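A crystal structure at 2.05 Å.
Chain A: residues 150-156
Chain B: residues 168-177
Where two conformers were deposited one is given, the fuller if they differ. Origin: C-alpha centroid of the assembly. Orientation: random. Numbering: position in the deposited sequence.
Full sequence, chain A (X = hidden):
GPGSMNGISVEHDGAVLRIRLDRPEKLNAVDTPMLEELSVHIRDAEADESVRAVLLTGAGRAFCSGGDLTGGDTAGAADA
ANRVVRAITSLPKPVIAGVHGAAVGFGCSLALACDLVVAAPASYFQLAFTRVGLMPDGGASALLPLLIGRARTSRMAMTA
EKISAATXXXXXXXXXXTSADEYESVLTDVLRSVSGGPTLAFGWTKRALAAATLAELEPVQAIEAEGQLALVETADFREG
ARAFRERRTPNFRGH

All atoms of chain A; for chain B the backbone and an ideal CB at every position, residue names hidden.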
# COMPACT_ATOMS: atom_id res chain seq x y z
N ARG A 150 5.33 13.69 -13.85
CA ARG A 150 5.99 13.54 -15.13
C ARG A 150 6.49 12.11 -15.43
O ARG A 150 6.36 11.61 -16.57
CB ARG A 150 7.08 14.61 -15.28
CG ARG A 150 8.11 14.35 -16.37
CD ARG A 150 9.02 15.54 -16.46
NE ARG A 150 10.27 15.21 -17.13
CZ ARG A 150 11.41 14.95 -16.48
NH1 ARG A 150 12.51 14.66 -17.18
NH2 ARG A 150 11.44 14.97 -15.14
N ALA A 151 7.05 11.43 -14.43
CA ALA A 151 7.65 10.11 -14.68
C ALA A 151 6.61 9.06 -15.10
O ALA A 151 6.79 8.36 -16.11
CB ALA A 151 8.50 9.62 -13.51
N ARG A 152 5.50 8.97 -14.37
CA ARG A 152 4.44 8.05 -14.77
C ARG A 152 3.76 8.46 -16.07
O ARG A 152 3.27 7.60 -16.83
CB ARG A 152 3.40 7.91 -13.69
CG ARG A 152 3.90 7.26 -12.46
CD ARG A 152 2.92 7.70 -11.44
NE ARG A 152 2.93 7.00 -10.18
CZ ARG A 152 2.56 7.63 -9.08
NH1 ARG A 152 2.55 7.01 -7.92
NH2 ARG A 152 2.23 8.92 -9.16
N THR A 153 3.76 9.76 -16.35
CA THR A 153 3.19 10.20 -17.62
C THR A 153 4.10 9.74 -18.77
O THR A 153 3.61 9.21 -19.79
CB THR A 153 2.92 11.72 -17.68
OG1 THR A 153 2.10 12.12 -16.55
CG2 THR A 153 2.20 12.08 -19.00
N SER A 154 5.41 9.95 -18.63
CA SER A 154 6.38 9.49 -19.62
C SER A 154 6.23 8.01 -19.87
O SER A 154 6.21 7.57 -21.02
CB SER A 154 7.83 9.74 -19.21
OG SER A 154 8.12 11.11 -19.15
N ARG A 155 6.14 7.21 -18.79
CA ARG A 155 5.96 5.80 -18.97
C ARG A 155 4.64 5.42 -19.69
O ARG A 155 4.67 4.63 -20.62
CB ARG A 155 6.07 5.04 -17.66
CG ARG A 155 5.94 3.50 -17.88
CD ARG A 155 6.09 2.77 -16.60
NE ARG A 155 5.77 1.34 -16.80
CZ ARG A 155 6.13 0.39 -15.95
NH1 ARG A 155 6.85 0.72 -14.86
NH2 ARG A 155 5.80 -0.87 -16.18
N MET A 156 3.49 5.95 -19.25
CA MET A 156 2.22 5.71 -19.98
C MET A 156 2.33 5.97 -21.47
O MET A 156 1.88 5.16 -22.29
CB MET A 156 1.09 6.57 -19.45
CG MET A 156 0.52 6.07 -18.13
SD MET A 156 -0.87 7.10 -17.57
CE MET A 156 -2.16 6.61 -18.71
N UNK B 168 10.73 5.62 -3.91
CA UNK B 168 10.75 6.48 -5.09
C UNK B 168 9.72 6.02 -6.09
O UNK B 168 8.98 6.84 -6.62
CB UNK B 168 12.14 6.50 -5.73
N UNK B 169 9.68 4.72 -6.36
CA UNK B 169 8.62 4.21 -7.25
C UNK B 169 7.16 4.48 -6.80
O UNK B 169 6.28 4.85 -7.63
CB UNK B 169 8.81 2.70 -7.40
N UNK B 170 6.88 4.26 -5.51
CA UNK B 170 5.53 4.46 -4.97
C UNK B 170 5.07 5.92 -5.10
O UNK B 170 3.87 6.21 -5.34
CB UNK B 170 5.49 4.03 -3.50
N UNK B 171 6.03 6.82 -4.90
CA UNK B 171 5.86 8.25 -4.95
C UNK B 171 5.69 8.75 -6.36
O UNK B 171 5.28 9.89 -6.53
CB UNK B 171 7.05 8.95 -4.29
N UNK B 172 6.08 7.97 -7.37
CA UNK B 172 6.04 8.44 -8.79
C UNK B 172 7.26 9.26 -9.18
O UNK B 172 7.23 10.01 -10.20
CB UNK B 172 4.79 9.28 -9.03
N UNK B 173 8.36 9.09 -8.41
CA UNK B 173 9.62 9.77 -8.73
C UNK B 173 10.25 9.19 -9.98
O UNK B 173 10.86 9.89 -10.76
CB UNK B 173 10.60 9.67 -7.56
N UNK B 174 10.14 7.88 -10.12
CA UNK B 174 10.81 7.13 -11.17
C UNK B 174 9.81 6.26 -11.91
O UNK B 174 8.82 5.81 -11.31
CB UNK B 174 11.94 6.27 -10.59
N UNK B 175 10.06 5.99 -13.18
CA UNK B 175 9.10 5.23 -13.99
C UNK B 175 9.11 3.71 -13.72
O UNK B 175 8.07 3.09 -13.79
CB UNK B 175 9.39 5.48 -15.47
N UNK B 176 10.27 3.16 -13.37
CA UNK B 176 10.45 1.69 -13.24
C UNK B 176 11.16 1.24 -12.00
O UNK B 176 12.20 1.82 -11.59
CB UNK B 176 11.23 1.15 -14.44
N UNK B 177 10.61 0.18 -11.42
CA UNK B 177 11.26 -0.49 -10.34
C UNK B 177 11.60 -1.94 -10.73
O UNK B 177 10.85 -2.60 -11.49
CB UNK B 177 10.38 -0.45 -9.09

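Chain A presents one helical turn to chain B, with A:Ala151, A:Arg152 and A:Arg155 on the facing side. Position 168 is helical and has nothing of chain A near its ideal CB, so almost any helix-compatible residue would do; it is B:Ala168.

At position 169 CA-to-CB points sideways and the ideal CB touches nothing, but a long or aromatic side chain could reach the A:Arg155 guanidinium. The residue is B:Phe169, chi1 t, whose ring edge meets that group, with CE1 4.3 Å from A:Arg155 NH1. Its carbonyl contributes as well: a water donates to B:Phe169 O (2.8 Å from the water O) and accepts from A:Arg152 NH1 (2.9 Å from the same O).

Positions 170 and 171 both point away, leaving the choice wide. They are B:Glu170 and B:Trp171, which meet chain A through backbone atoms: B:Glu170 O lies 3.0 Å from A:Arg152 NH1, at an angle too poor for a hydrogen bond.

Position 172 is the most restricted. Its phi of 84° favours glycine, and its ideal CB would lie 2.6 Å from A:Arg152 NH2, a clash. B:Gly172 satisfies both constraints. It ends the helix in a Schellman motif, and its CA packs over one face of the guanidinium, 3.6 Å from A:Arg152 CZ. A second water links B:Gly172 O (2.6 Å from the water O) to A:Arg152 N (3.0 Å).

Positions 173 and 174 point away and could hold many side chains. B:Met173 and B:Ile174 leave their backbone to pack on the small A:Ala151, whose CB is 3.6 Å from B:Met173 O and 3.9 Å from B:Ile174 C.

At 175 the ideal CB is 3.9 Å from A:Ala151 O and 4.0 Å from A:Arg155 CB, a close fit where a small residue such as alanine, serine or cysteine would suit. B:Ser175, chi1 p, hydrogen-bonds through its OG to the side chain at 176, while its backbone O accepts a hydrogen bond from A:Arg155 NH1 (2.9 Å, 154°).

Position 176 points sideways, its ideal CB 4.4 Å from A:Arg155 NH1. A flat ring could cover the guanidinium, and an acidic group could answer its charge. B:His176, chi1 m, stacks on it with planes at 4° and centres 3.8 Å apart; the 2.9 Å hydrogen bond between B:His176 ND1 and B:Ser175 OG, in which either atom could be the donor, ties down the ring.

Position 177 is unconstrained by chain A. B:Ile177 directs its side-chain end away, while its N and A:Arg155 NH1 each donate to a third water, both 3.0 Å from the water O.

Chain B (168-177) AFEWGMISHI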
# COMPACT_ATOMS: atom_id res chain seq x y z
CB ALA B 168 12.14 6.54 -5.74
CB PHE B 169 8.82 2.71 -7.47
CG PHE B 169 7.82 2.12 -8.41
CD1 PHE B 169 7.94 2.34 -9.78
CD2 PHE B 169 6.77 1.32 -7.92
CE1 PHE B 169 7.03 1.77 -10.67
CE2 PHE B 169 5.85 0.75 -8.80
CZ PHE B 169 5.98 0.97 -10.18
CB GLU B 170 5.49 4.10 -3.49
CG GLU B 170 5.66 2.66 -3.16
CD GLU B 170 5.86 2.43 -1.66
OE1 GLU B 170 5.50 3.32 -0.84
OE2 GLU B 170 6.40 1.35 -1.29
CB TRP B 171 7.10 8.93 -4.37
CG TRP B 171 7.20 8.87 -2.86
CD1 TRP B 171 6.41 8.15 -1.98
CD2 TRP B 171 8.18 9.53 -2.07
NE1 TRP B 171 6.82 8.38 -0.69
CE2 TRP B 171 7.90 9.22 -0.71
CE3 TRP B 171 9.25 10.40 -2.36
CZ2 TRP B 171 8.68 9.71 0.36
CZ3 TRP B 171 10.01 10.88 -1.30
CH2 TRP B 171 9.71 10.55 0.05
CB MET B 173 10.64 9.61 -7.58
CG MET B 173 11.86 10.55 -7.67
SD MET B 173 13.25 10.14 -6.53
CE MET B 173 12.42 10.59 -5.00
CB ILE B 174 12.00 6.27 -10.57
CG1 ILE B 174 11.53 5.40 -9.41
CG2 ILE B 174 13.14 7.23 -10.12
CD1 ILE B 174 12.55 4.31 -8.97
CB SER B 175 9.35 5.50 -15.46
OG SER B 175 10.64 5.02 -15.80
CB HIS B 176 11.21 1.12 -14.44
CG HIS B 176 10.42 1.12 -15.71
ND1 HIS B 176 10.21 2.27 -16.44
CD2 HIS B 176 9.76 0.13 -16.36
CE1 HIS B 176 9.47 1.98 -17.50
NE2 HIS B 176 9.18 0.69 -17.47
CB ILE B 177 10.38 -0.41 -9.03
CG1 ILE B 177 11.13 -0.92 -7.81
CG2 ILE B 177 9.09 -1.23 -9.16
CD1 ILE B 177 12.15 -0.01 -7.23
O HOH W 1 5.27 10.58 -11.85
O HOH W 2 3.64 4.30 -8.31
O HOH W 3 8.34 -1.04 -12.92
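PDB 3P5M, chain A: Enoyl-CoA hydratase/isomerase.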